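Local coordinates for chromosome partition protein Smc (Pyrococcus furiosus, PDB 3KTA) that probably serves in chromosome condensation and partitioning through an ABC-type ATPase head, of which this chain is the C-terminal part, at residues A15-F20 against A80-F84; G30-I36 against L48-P54; I23-P29 against R106-L110; M130-I136 against L151-M157. One frame throughout, in Å; residues are numbered along the deposited sequence.

Interaction 1 of 4, residues A15-F20 against A80-F84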
loop_
_atom_site.group_PDB
_atom_site.type_symbol
_atom_site.label_atom_id
_atom_site.label_comp_id
_atom_site.label_asym_id
_atom_site.label_seq_id
_atom_site.Cartn_x
_atom_site.Cartn_y
_atom_site.Cartn_z
ATOM N N ALA B 15 2.074 -22.765 3.234
ATOM C CA ALA B 15 3.183 -21.815 3.351
ATOM C C ALA B 15 2.711 -20.526 4.004
ATOM O O ALA B 15 3.294 -20.062 4.989
ATOM C CB ALA B 15 3.791 -21.541 1.985
ATOM N N ILE B 16 1.631 -19.959 3.478
ATOM C CA ILE B 16 1.067 -18.736 4.051
ATOM C C ILE B 16 0.525 -18.922 5.481
ATOM O O ILE B 16 0.692 -18.043 6.331
ATOM C CB ILE B 16 0.020 -18.121 3.092
ATOM C CG1 ILE B 16 0.741 -17.683 1.812
ATOM C CG2 ILE B 16 -0.666 -16.927 3.738
ATOM C CD1 ILE B 16 -0.167 -17.269 0.670
ATOM N N SER B 17 -0.106 -20.068 5.747
ATOM C CA SER B 17 -0.628 -20.380 7.070
ATOM C C SER B 17 0.496 -20.392 8.092
ATOM O O SER B 17 0.375 -19.791 9.167
ATOM C CB SER B 17 -1.351 -21.737 7.039
ATOM O OG SER B 17 -1.850 -22.071 8.313
ATOM N N ARG B 18 1.596 -21.064 7.759
ATOM C CA ARG B 18 2.721 -21.149 8.702
ATOM C C ARG B 18 3.337 -19.759 8.891
ATOM O O ARG B 18 3.626 -19.337 10.028
ATOM C CB ARG B 18 3.769 -22.153 8.231
ATOM C CG ARG B 18 5.004 -22.192 9.146
ATOM C CD ARG B 18 5.956 -23.316 8.771
ATOM N N ASN B 19 3.491 -19.033 7.783
ATOM C CA ASN B 19 3.987 -17.655 7.841
ATOM C C ASN B 19 3.128 -16.797 8.776
ATOM O O ASN B 19 3.642 -16.021 9.591
ATOM C CB ASN B 19 4.004 -17.002 6.450
ATOM C CG ASN B 19 5.074 -17.597 5.508
ATOM O OD1 ASN B 19 5.949 -18.361 5.923
ATOM N ND2 ASN B 19 4.994 -17.237 4.234
ATOM N N PHE B 20 1.811 -16.912 8.620
ATOM C CA PHE B 20 0.894 -16.083 9.381
ATOM C C PHE B 20 1.021 -16.343 10.876
ATOM O O PHE B 20 1.087 -15.409 11.690
ATOM C CB PHE B 20 -0.541 -16.347 8.927
ATOM C CG PHE B 20 -1.581 -15.674 9.790
ATOM C CD1 PHE B 20 -1.856 -14.310 9.652
ATOM C CD2 PHE B 20 -2.320 -16.415 10.698
ATOM C CE1 PHE B 20 -2.817 -13.701 10.437
ATOM C CE2 PHE B 20 -3.284 -15.807 11.494
ATOM C CZ PHE B 20 -3.536 -14.456 11.353
ATOM N N ALA B 80 2.322 -12.374 5.746
ATOM C CA ALA B 80 2.379 -13.819 5.508
ATOM C C ALA B 80 2.377 -14.092 4.007
ATOM O O ALA B 80 3.107 -14.950 3.510
ATOM C CB ALA B 80 1.175 -14.529 6.192
ATOM N N ILE B 81 1.545 -13.347 3.284
ATOM C CA ILE B 81 1.538 -13.424 1.839
ATOM C C ILE B 81 2.863 -12.900 1.272
ATOM O O ILE B 81 3.461 -13.517 0.401
ATOM C CB ILE B 81 0.355 -12.618 1.260
ATOM C CG1 ILE B 81 -0.958 -13.200 1.778
ATOM C CG2 ILE B 81 0.376 -12.666 -0.260
ATOM C CD1 ILE B 81 -2.193 -12.369 1.404
ATOM N N GLN B 82 3.307 -11.750 1.767
ATOM C CA GLN B 82 4.509 -11.122 1.226
ATOM C C GLN B 82 5.702 -12.063 1.322
ATOM O O GLN B 82 6.533 -12.120 0.417
ATOM C CB GLN B 82 4.804 -9.810 1.966
ATOM C CG GLN B 82 5.894 -8.953 1.304
ATOM C CD GLN B 82 7.287 -9.328 1.745
ATOM O OE1 GLN B 82 7.483 -9.989 2.775
ATOM N NE2 GLN B 82 8.279 -8.892 0.972
ATOM N N LYS B 83 5.803 -12.779 2.438
ATOM C CA LYS B 83 6.938 -13.679 2.653
ATOM C C LYS B 83 6.931 -14.804 1.612
ATOM O O LYS B 83 7.991 -15.206 1.106
ATOM C CB LYS B 83 6.929 -14.244 4.081
ATOM C CG LYS B 83 8.040 -15.284 4.349
ATOM C CD LYS B 83 8.176 -15.583 5.841
ATOM C CE LYS B 83 9.193 -16.705 6.104
ATOM N NZ LYS B 83 8.771 -17.981 5.436
ATOM N N PHE B 84 5.737 -15.297 1.285
ATOM C CA PHE B 84 5.603 -16.376 0.311
ATOM C C PHE B 84 5.818 -15.899 -1.121
ATOM O O PHE B 84 6.470 -16.578 -1.923
ATOM C CB PHE B 84 4.224 -17.019 0.418
ATOM C CG PHE B 84 3.962 -18.036 -0.654
ATOM C CD1 PHE B 84 4.570 -19.282 -0.605
ATOM C CD2 PHE B 84 3.137 -17.729 -1.720
ATOM C CE1 PHE B 84 4.338 -20.217 -1.602
ATOM C CE2 PHE B 84 2.897 -18.660 -2.721
ATOM C CZ PHE B 84 3.503 -19.903 -2.656
HETATM O O HOH W 1 6.970 -18.659 2.607
#
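This is a helix-helix packing contact in the C-terminal part of the SMC head, an ABC-type ATPase domain, where the long helix 4-27 crosses the last turn of helix 67-84, the helix that begins within the ABC signature motif. The local axes approach to 8.3 Å at an angle of 126°, and a small residue makes such closeness possible: the CA-to-CB bond of Ala80 points toward the other helix, and its CB rests 3.5 Å from Ile16 O and 3.7 Å from Phe20 CB. On one flank of this alanine Ile16 carries the apolar seam onward, with its CG1 3.8 Å from Phe84 CB, while Ala15 CB reaches Phe84 CD1 at 3.5 Å. Another chain of the assembly closes this apolar side, its Ile163 packing on Ile16 and its Ile166 on Phe84, in keeping with a head built from both ends of the protein. The other flank is polar and illustrates how a buried amide is accommodated between helices. Asn19 donates from ND2 to Ala80 O (3.1 Å), a carbonyl whose bond from Phe84 N within its own helix is weak, at 3.5 Å. The oxygen of the Asn19 amide is satisfied nearer the surface, where the extended Lys83 curls its tip so that NZ donates to Asn19 OD1 at 2.9 Å.

Interaction 2 of 4, residues G30-I36 against L48-P54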
loop_
_atom_site.group_PDB
_atom_site.type_symbol
_atom_site.label_atom_id
_atom_site.label_comp_id
_atom_site.label_asym_id
_atom_site.label_seq_id
_atom_site.Cartn_x
_atom_site.Cartn_y
_atom_site.Cartn_z
ATOM N N GLY B 30 3.726 -13.558 23.029
ATOM C CA GLY B 30 2.847 -14.259 23.948
ATOM C C GLY B 30 1.503 -14.641 23.351
ATOM O O GLY B 30 0.720 -15.360 23.974
ATOM N N GLY B 31 1.224 -14.158 22.146
ATOM C CA GLY B 31 -0.026 -14.476 21.482
ATOM C C GLY B 31 0.184 -15.455 20.338
ATOM O O GLY B 31 1.313 -15.782 19.983
ATOM N N SER B 32 -0.914 -15.940 19.775
ATOM C CA SER B 32 -0.841 -16.872 18.654
ATOM C C SER B 32 -2.066 -16.733 17.767
ATOM O O SER B 32 -3.103 -16.228 18.194
ATOM C CB SER B 32 -0.720 -18.316 19.162
ATOM O OG SER B 32 -1.925 -18.748 19.780
ATOM N N ALA B 33 -1.946 -17.179 16.523
ATOM C CA ALA B 33 -3.083 -17.142 15.617
ATOM C C ALA B 33 -2.940 -18.184 14.521
ATOM O O ALA B 33 -1.836 -18.657 14.244
ATOM C CB ALA B 33 -3.249 -15.749 15.013
ATOM N N ARG B 34 -4.069 -18.541 13.910
ATOM C CA ARG B 34 -4.106 -19.552 12.851
ATOM C C ARG B 34 -4.996 -19.125 11.691
ATOM O O ARG B 34 -5.969 -18.385 11.874
ATOM C CB ARG B 34 -4.678 -20.885 13.368
ATOM C CG ARG B 34 -3.830 -21.666 14.329
ATOM C CD ARG B 34 -4.485 -23.036 14.566
ATOM N NE ARG B 34 -5.852 -22.912 15.072
ATOM C CZ ARG B 34 -6.884 -23.651 14.666
ATOM N NH1 ARG B 34 -6.727 -24.580 13.729
ATOM N NH2 ARG B 34 -8.086 -23.458 15.197
ATOM N N LEU B 35 -4.655 -19.607 10.502
ATOM C CA LEU B 35 -5.563 -19.607 9.361
ATOM C C LEU B 35 -6.240 -20.972 9.296
ATOM O O LEU B 35 -5.597 -22.008 9.491
ATOM C CB LEU B 35 -4.818 -19.352 8.053
ATOM C CG LEU B 35 -4.003 -18.060 7.935
ATOM C CD1 LEU B 35 -3.508 -17.899 6.513
ATOM C CD2 LEU B 35 -4.826 -16.850 8.358
ATOM N N ILE B 36 -7.539 -20.974 9.014
ATOM C CA ILE B 36 -8.301 -22.217 8.981
ATOM C C ILE B 36 -9.142 -22.281 7.718
ATOM O O ILE B 36 -9.887 -21.354 7.436
ATOM C CB ILE B 36 -9.245 -22.284 10.189
ATOM C CG1 ILE B 36 -8.459 -22.085 11.487
ATOM C CG2 ILE B 36 -10.017 -23.601 10.207
ATOM C CD1 ILE B 36 -9.332 -21.893 12.700
ATOM N N LEU B 48 -11.847 -18.931 4.128
ATOM C CA LEU B 48 -10.625 -19.037 4.905
ATOM C C LEU B 48 -10.783 -18.140 6.124
ATOM O O LEU B 48 -10.948 -16.918 5.999
ATOM C CB LEU B 48 -9.420 -18.651 4.036
ATOM C CG LEU B 48 -7.998 -18.850 4.569
ATOM C CD1 LEU B 48 -7.006 -18.795 3.423
ATOM C CD2 LEU B 48 -7.663 -17.809 5.618
ATOM N N GLU B 49 -10.772 -18.748 7.306
ATOM C CA GLU B 49 -11.046 -18.015 8.534
ATOM C C GLU B 49 -9.765 -17.670 9.262
ATOM O O GLU B 49 -8.747 -18.308 9.058
ATOM C CB GLU B 49 -11.955 -18.822 9.463
ATOM C CG GLU B 49 -13.431 -18.424 9.400
ATOM C CD GLU B 49 -13.738 -17.130 10.146
ATOM O OE1 GLU B 49 -12.849 -16.254 10.260
ATOM O OE2 GLU B 49 -14.884 -16.988 10.618
ATOM N N ILE B 50 -9.832 -16.654 10.111
ATOM C CA ILE B 50 -8.729 -16.321 11.001
ATOM C C ILE B 50 -9.190 -16.577 12.419
ATOM O O ILE B 50 -10.279 -16.156 12.803
ATOM C CB ILE B 50 -8.331 -14.834 10.864
ATOM C CG1 ILE B 50 -7.798 -14.562 9.458
ATOM C CG2 ILE B 50 -7.291 -14.451 11.922
ATOM C CD1 ILE B 50 -7.508 -13.104 9.174
ATOM N N GLU B 51 -8.378 -17.292 13.186
ATOM C CA GLU B 51 -8.631 -17.494 14.606
ATOM C C GLU B 51 -7.434 -17.017 15.420
ATOM O O GLU B 51 -6.334 -17.560 15.303
ATOM C CB GLU B 51 -8.922 -18.970 14.895
ATOM C CG GLU B 51 -8.953 -19.315 16.366
ATOM C CD GLU B 51 -8.941 -20.807 16.602
ATOM O OE1 GLU B 51 -7.886 -21.340 17.018
ATOM O OE2 GLU B 51 -9.986 -21.446 16.356
ATOM N N ALA B 52 -7.649 -16.010 16.258
ATOM C CA ALA B 52 -6.542 -15.418 16.990
ATOM C C ALA B 52 -6.708 -15.478 18.512
ATOM O O ALA B 52 -7.808 -15.341 19.046
ATOM C CB ALA B 52 -6.319 -13.980 16.532
ATOM N N LYS B 53 -5.589 -15.685 19.190
ATOM C CA LYS B 53 -5.509 -15.649 20.642
ATOM C C LYS B 53 -4.466 -14.602 20.979
ATOM O O LYS B 53 -3.297 -14.928 21.124
ATOM C CB LYS B 53 -5.030 -17.003 21.177
ATOM C CG LYS B 53 -5.897 -18.190 20.786
ATOM C CD LYS B 53 -5.269 -19.508 21.244
ATOM C CE LYS B 53 -6.149 -20.688 20.868
ATOM N NZ LYS B 53 -5.567 -21.971 21.346
ATOM N N PRO B 54 -4.884 -13.331 21.074
ATOM C CA PRO B 54 -3.971 -12.206 21.318
ATOM C C PRO B 54 -3.083 -12.405 22.548
ATOM O O PRO B 54 -1.926 -11.971 22.537
ATOM C CB PRO B 54 -4.923 -11.027 21.527
ATOM C CG PRO B 54 -6.137 -11.388 20.743
ATOM C CD PRO B 54 -6.272 -12.887 20.863
#
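Residues 30-36 and 48-54 form an antiparallel beta hairpin whose bonding can be followed donor by donor. Three hydrogen-bonded pairs, Ser32 with Lys53, Arg34 with Glu51 and Ile36 with Glu49, each close both of their backbone bonds; the shortest is Lys53 N to Ser32 O at 2.7 Å. The middle pair is also joined through its side chains: Arg34 NH2 (2.8 Å) and NE (3.2 Å) both donate to Glu51 OE1, in a salt bridge on the face shared with Ser32 and Ile36. Outward-facing groups find partners elsewhere: Ile50 N donates to Glu49 OE1 (3.0 Å), Ala33 O accepts from the hydroxyl of Ser21, Ala52 bonds to the backbone of Lys60, and Leu48 O accepts from Arg159 of another chain. The opposite face, with Ala33, Ala52, Leu35 and Ile50, is apolar and lies against helix 4-27 and helix 67-84. Just beyond the strands a CB on Gly31 would collide with Pro54 O, which the Gly31 CA meets in a CA-H...O contact at 3.3 Å.

Interaction 3 of 4, residues I23-P29 against R106-L110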
loop_
_atom_site.group_PDB
_atom_site.type_symbol
_atom_site.label_atom_id
_atom_site.label_comp_id
_atom_site.label_asym_id
_atom_site.label_seq_id
_atom_site.Cartn_x
_atom_site.Cartn_y
_atom_site.Cartn_z
ATOM N N ILE B 23 4.426 -14.916 12.092
ATOM C CA ILE B 23 4.422 -13.463 12.105
ATOM C C ILE B 23 3.498 -12.897 13.181
ATOM O O ILE B 23 3.853 -11.947 13.864
ATOM C CB ILE B 23 4.064 -12.887 10.714
ATOM C CG1 ILE B 23 5.148 -13.277 9.713
ATOM C CG2 ILE B 23 3.913 -11.367 10.798
ATOM C CD1 ILE B 23 4.785 -13.021 8.254
ATOM N N PHE B 24 2.318 -13.489 13.349
ATOM C CA PHE B 24 1.414 -13.028 14.402
ATOM C C PHE B 24 2.078 -13.112 15.772
ATOM O O PHE B 24 1.992 -12.170 16.561
ATOM C CB PHE B 24 0.102 -13.818 14.415
ATOM C CG PHE B 24 -0.917 -13.264 15.367
ATOM C CD1 PHE B 24 -1.861 -12.344 14.938
ATOM C CD2 PHE B 24 -0.925 -13.657 16.697
ATOM C CE1 PHE B 24 -2.801 -11.831 15.820
ATOM C CE2 PHE B 24 -1.846 -13.142 17.582
ATOM C CZ PHE B 24 -2.788 -12.227 17.145
ATOM N N ALA B 25 2.760 -14.224 16.030
ATOM C CA ALA B 25 3.429 -14.422 17.321
ATOM C C ALA B 25 4.557 -13.413 17.525
ATOM O O ALA B 25 4.801 -12.967 18.645
ATOM C CB ALA B 25 3.955 -15.856 17.440
ATOM N N LYS B 26 5.234 -13.053 16.442
ATOM C CA LYS B 26 6.293 -12.038 16.488
ATOM C C LYS B 26 5.728 -10.658 16.811
ATOM O O LYS B 26 6.253 -9.943 17.670
ATOM C CB LYS B 26 7.030 -12.003 15.148
ATOM C CG LYS B 26 8.288 -11.151 15.111
ATOM C CD LYS B 26 9.233 -11.640 14.012
ATOM C CE LYS B 26 8.538 -11.662 12.650
ATOM N NZ LYS B 26 9.451 -12.081 11.546
ATOM N N LEU B 27 4.656 -10.285 16.124
ATOM C CA LEU B 27 4.056 -8.964 16.297
ATOM C C LEU B 27 3.357 -8.820 17.651
ATOM O O LEU B 27 3.311 -7.731 18.218
ATOM C CB LEU B 27 3.065 -8.668 15.167
ATOM C CG LEU B 27 3.681 -8.522 13.771
ATOM C CD1 LEU B 27 2.573 -8.251 12.742
ATOM C CD2 LEU B 27 4.729 -7.407 13.753
ATOM N N SER B 28 2.797 -9.917 18.147
ATOM C CA SER B 28 2.151 -9.946 19.466
ATOM C C SER B 28 2.788 -10.994 20.375
ATOM O O SER B 28 2.274 -12.101 20.512
ATOM C CB SER B 28 0.657 -10.235 19.328
ATOM O OG SER B 28 0.004 -9.171 18.669
ATOM N N PRO B 29 3.919 -10.648 21.002
ATOM C CA PRO B 29 4.614 -11.619 21.856
ATOM C C PRO B 29 3.668 -12.235 22.885
ATOM O O PRO B 29 2.878 -11.518 23.507
ATOM C CB PRO B 29 5.700 -10.774 22.528
ATOM C CG PRO B 29 5.977 -9.678 21.530
ATOM C CD PRO B 29 4.630 -9.362 20.917
ATOM N N ARG B 106 7.543 -3.171 16.178
ATOM C CA ARG B 106 7.611 -4.540 15.676
ATOM C C ARG B 106 7.166 -4.572 14.217
ATOM O O ARG B 106 7.741 -5.296 13.400
ATOM C CB ARG B 106 6.808 -5.507 16.545
ATOM C CG ARG B 106 7.509 -5.734 17.896
ATOM C CD ARG B 106 6.878 -6.855 18.695
ATOM N NE ARG B 106 5.625 -6.445 19.298
ATOM C CZ ARG B 106 5.510 -5.943 20.524
ATOM N NH1 ARG B 106 6.590 -5.774 21.288
ATOM N NH2 ARG B 106 4.313 -5.604 20.977
ATOM N N VAL B 107 6.160 -3.766 13.897
ATOM C CA VAL B 107 5.736 -3.661 12.493
ATOM C C VAL B 107 6.848 -3.061 11.622
ATOM O O VAL B 107 7.139 -3.568 10.524
ATOM C CB VAL B 107 4.420 -2.876 12.364
ATOM C CG1 VAL B 107 4.088 -2.579 10.888
ATOM C CG2 VAL B 107 3.313 -3.675 12.997
ATOM N N ALA B 108 7.479 -1.996 12.111
ATOM C CA ALA B 108 8.567 -1.351 11.398
ATOM C C ALA B 108 9.747 -2.307 11.173
ATOM O O ALA B 108 10.364 -2.311 10.102
ATOM C CB ALA B 108 9.022 -0.099 12.153
ATOM N N ASP B 109 10.053 -3.132 12.173
ATOM C CA ASP B 109 11.113 -4.123 12.022
ATOM C C ASP B 109 10.763 -5.148 10.936
ATOM O O ASP B 109 11.631 -5.570 10.179
ATOM C CB ASP B 109 11.375 -4.857 13.336
ATOM C CG ASP B 109 12.089 -3.997 14.365
ATOM O OD1 ASP B 109 12.479 -2.853 14.052
ATOM O OD2 ASP B 109 12.254 -4.490 15.498
ATOM N N LEU B 110 9.494 -5.538 10.872
ATOM C CA LEU B 110 9.035 -6.493 9.860
ATOM C C LEU B 110 9.094 -5.851 8.464
ATOM O O LEU B 110 9.461 -6.501 7.483
ATOM C CB LEU B 110 7.608 -6.944 10.191
ATOM C CG LEU B 110 6.885 -7.885 9.228
ATOM C CD1 LEU B 110 7.690 -9.146 9.007
ATOM C CD2 LEU B 110 5.510 -8.191 9.809
#
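Leu27 pushes its CD2 methyl into a shallow hollow on helix 101-114, 4.0 Å from Arg106 CB, 4.1 Å from Val107 CG2 and 4.1 Å from Leu110 CD2. One turn earlier Ile23 extends the apolar patch, its CG2 3.7 Å from Leu110 CD2. Arg106 illustrates how a side chain can serve a carbonyl at a helix end: its NE donates to Leu27 O at 2.9 Å, in the last turn of helix 4-27, before Ser28 leaves helical geometry. Pro29 packs its CD over one face of the guanidinium, 3.5 Å from Arg106 NE, and Asn103 accepts a hydrogen bond from NH2. The local axes stand 10.5 Å apart at 134°, so the gap is spanned by side chains, one of which, Arg106, reaches a backbone carbonyl. Within the ABC-type head, the contact ties the end of helix 4-27 to helix 101-114; Phe79 of helix 67-84 touches both Ile23 and Leu110, and Met129 of helix 127-130 lies against Val107.

Interaction 4 of 4, residues M130-I136 against L151-M157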
loop_
_atom_site.group_PDB
_atom_site.type_symbol
_atom_site.label_atom_id
_atom_site.label_comp_id
_atom_site.label_asym_id
_atom_site.label_seq_id
_atom_site.Cartn_x
_atom_site.Cartn_y
_atom_site.Cartn_z
HETATM N N MSE B 130 9.170 5.532 11.335
HETATM C CA MSE B 130 10.029 6.296 10.402
HETATM C C MSE B 130 11.532 6.023 10.552
HETATM O O MSE B 130 12.292 6.116 9.586
HETATM C CB MSE B 130 9.748 7.855 10.557
HETATM C CG MSE B 130 10.838 8.851 11.336
HETATM SE SE MSE B 130 10.460 10.633 10.676
HETATM C CE MSE B 130 10.620 10.224 8.784
ATOM N N ALA B 131 11.950 5.706 11.771
ATOM C CA ALA B 131 13.340 5.917 12.183
ATOM C C ALA B 131 14.386 5.209 11.331
ATOM O O ALA B 131 15.479 5.754 11.106
ATOM C CB ALA B 131 13.505 5.527 13.649
ATOM N N ASN B 132 14.070 3.995 10.887
ATOM C CA ASN B 132 15.000 3.206 10.093
ATOM C C ASN B 132 14.650 3.113 8.613
ATOM O O ASN B 132 15.111 2.206 7.930
ATOM C CB ASN B 132 15.125 1.795 10.672
ATOM C CG ASN B 132 15.746 1.792 12.048
ATOM O OD1 ASN B 132 16.732 2.487 12.294
ATOM N ND2 ASN B 132 15.172 1.010 12.957
ATOM N N ALA B 133 13.845 4.050 8.120
ATOM C CA ALA B 133 13.552 4.099 6.688
ATOM C C ALA B 133 14.841 4.352 5.905
ATOM O O ALA B 133 15.767 4.993 6.411
ATOM C CB ALA B 133 12.544 5.193 6.404
ATOM N N ASP B 134 14.915 3.845 4.675
ATOM C CA ASP B 134 16.089 4.093 3.844
ATOM C C ASP B 134 16.114 5.527 3.332
ATOM O O ASP B 134 17.180 6.127 3.197
ATOM C CB ASP B 134 16.122 3.132 2.654
ATOM C CG ASP B 134 16.227 1.688 3.078
ATOM O OD1 ASP B 134 17.190 1.352 3.793
ATOM O OD2 ASP B 134 15.355 0.881 2.693
ATOM N N LYS B 135 14.933 6.049 3.013
ATOM C CA LYS B 135 14.755 7.423 2.569
ATOM C C LYS B 135 13.507 8.023 3.214
ATOM O O LYS B 135 12.549 7.308 3.514
ATOM C CB LYS B 135 14.607 7.485 1.042
ATOM C CG LYS B 135 15.857 7.055 0.295
ATOM C CD LYS B 135 16.923 8.157 0.391
ATOM C CE LYS B 135 18.199 7.769 -0.342
ATOM N NZ LYS B 135 19.180 8.891 -0.338
ATOM N N ILE B 136 13.517 9.341 3.392
ATOM C CA ILE B 136 12.382 10.048 3.965
ATOM C C ILE B 136 11.969 11.183 3.036
ATOM O O ILE B 136 12.803 11.986 2.596
ATOM C CB ILE B 136 12.728 10.654 5.356
ATOM C CG1 ILE B 136 13.310 9.575 6.272
ATOM C CG2 ILE B 136 11.507 11.314 5.957
ATOM C CD1 ILE B 136 14.117 10.136 7.456
ATOM N N LEU B 151 14.225 14.528 3.235
ATOM C CA LEU B 151 14.543 14.921 4.605
ATOM C C LEU B 151 15.586 14.011 5.219
ATOM O O LEU B 151 15.566 12.802 5.014
ATOM C CB LEU B 151 13.295 14.848 5.498
ATOM C CG LEU B 151 12.134 15.812 5.270
ATOM C CD1 LEU B 151 10.970 15.459 6.213
ATOM C CD2 LEU B 151 12.576 17.257 5.458
ATOM N N SER B 152 16.482 14.598 6.011
ATOM C CA SER B 152 17.329 13.828 6.914
ATOM C C SER B 152 16.499 13.399 8.117
ATOM O O SER B 152 15.418 13.954 8.367
ATOM C CB SER B 152 18.473 14.698 7.411
ATOM O OG SER B 152 17.956 15.788 8.152
ATOM N N LEU B 153 17.006 12.429 8.870
ATOM C CA LEU B 153 16.320 11.964 10.068
ATOM C C LEU B 153 16.140 13.086 11.094
ATOM O O LEU B 153 15.071 13.234 11.685
ATOM C CB LEU B 153 17.060 10.790 10.700
ATOM C CG LEU B 153 16.398 10.253 11.971
ATOM C CD1 LEU B 153 14.939 9.903 11.722
ATOM C CD2 LEU B 153 17.149 9.029 12.489
ATOM N N GLU B 154 17.181 13.886 11.303
ATOM C CA GLU B 154 17.092 14.956 12.290
ATOM C C GLU B 154 15.980 15.936 11.938
ATOM O O GLU B 154 15.230 16.368 12.816
ATOM C CB GLU B 154 18.440 15.678 12.440
ATOM C CG GLU B 154 18.447 16.811 13.460
ATOM C CD GLU B 154 18.164 18.170 12.829
ATOM O OE1 GLU B 154 18.445 18.340 11.624
ATOM O OE2 GLU B 154 17.674 19.066 13.545
ATOM N N LYS B 155 15.864 16.276 10.654
ATOM C CA LYS B 155 14.823 17.205 10.218
ATOM C C LYS B 155 13.441 16.565 10.332
ATOM O O LYS B 155 12.475 17.216 10.754
ATOM C CB LYS B 155 15.056 17.671 8.783
ATOM C CG LYS B 155 16.145 18.737 8.629
ATOM C CD LYS B 155 16.180 19.277 7.207
ATOM N N ALA B 156 13.343 15.300 9.935
ATOM C CA ALA B 156 12.055 14.613 9.995
ATOM C C ALA B 156 11.569 14.516 11.435
ATOM O O ALA B 156 10.370 14.643 11.700
ATOM C CB ALA B 156 12.143 13.238 9.366
HETATM N N MSE B 157 12.494 14.289 12.365
HETATM C CA MSE B 157 12.129 14.187 13.779
HETATM C C MSE B 157 11.551 15.489 14.322
HETATM O O MSE B 157 10.591 15.473 15.091
HETATM C CB MSE B 157 13.315 13.729 14.632
HETATM C CG MSE B 157 13.701 12.292 14.383
HETATM SE SE MSE B 157 12.293 11.068 14.949
HETATM C CE MSE B 157 10.966 11.375 13.575
HETATM O O HOH W 2 16.091 10.749 3.472
#
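Here a beta hairpin runs into a helix that folds back over its start: strands 135-142 and 145-150 pair antiparallel, and helix 153-164 follows closely. Ile136, the most deeply covered residue, points at that helix and fills the angle between its first turn and the strand, with CG2 4.0 Å from Leu151 CB and also 4.0 Å from Ala156 CB, and CD1 3.9 Å from Leu153 CA. Its backbone joins in: Leu151 N donates to Ile136 O at 3.0 Å. Met130, present as selenomethionine, stands at the end of helix 127-130, where a type I turn begins, and lays SE 3.4 Å from Ala156 CB and a tight 3.0 Å from CE of Met157, likewise selenomethionine. Leu153 lies beside Met130 and Ile136, its CD1 4.3 Å from Met130 CG and 4.4 Å from Ile136 CD1, just after Ser152, the N-cap, whose OG accepts from Lys155 N (3.3 Å). Ile136 and Lys135 also pair in parallel with a strand of another chain, which continues the sheet across the interface, while further along the same strand Met141 lines the AP5 pocket. Beside the direct bond a water links the same two residues, accepting from Ile136 N at 2.9 Å and donating to Leu151 O at 2.6 Å.

In the fold
Interactions 1, 2 and 3 form one continuous body. Interactions 1 and 3 both use helix 4-27, and interaction 2, nested in the chain between their segments, touches both: Phe20 CD2 meets Leu35 CD2 at 3.5 Å and Phe24 CG meets Ala33 CB at 3.4 Å. Interaction 1 is the most buried and works by close helix packing about an alanine, with a polar amide beside it, whereas the partly buried interactions 2 and 3 carry guanidinium groups, one in a salt bridge, the other on a helix-end carbonyl. Interaction 4, also partly buried, touches none of the others, although its nearest atoms come within about 5 Å of interaction 3; it joins local elements with mainly apolar contacts and a water.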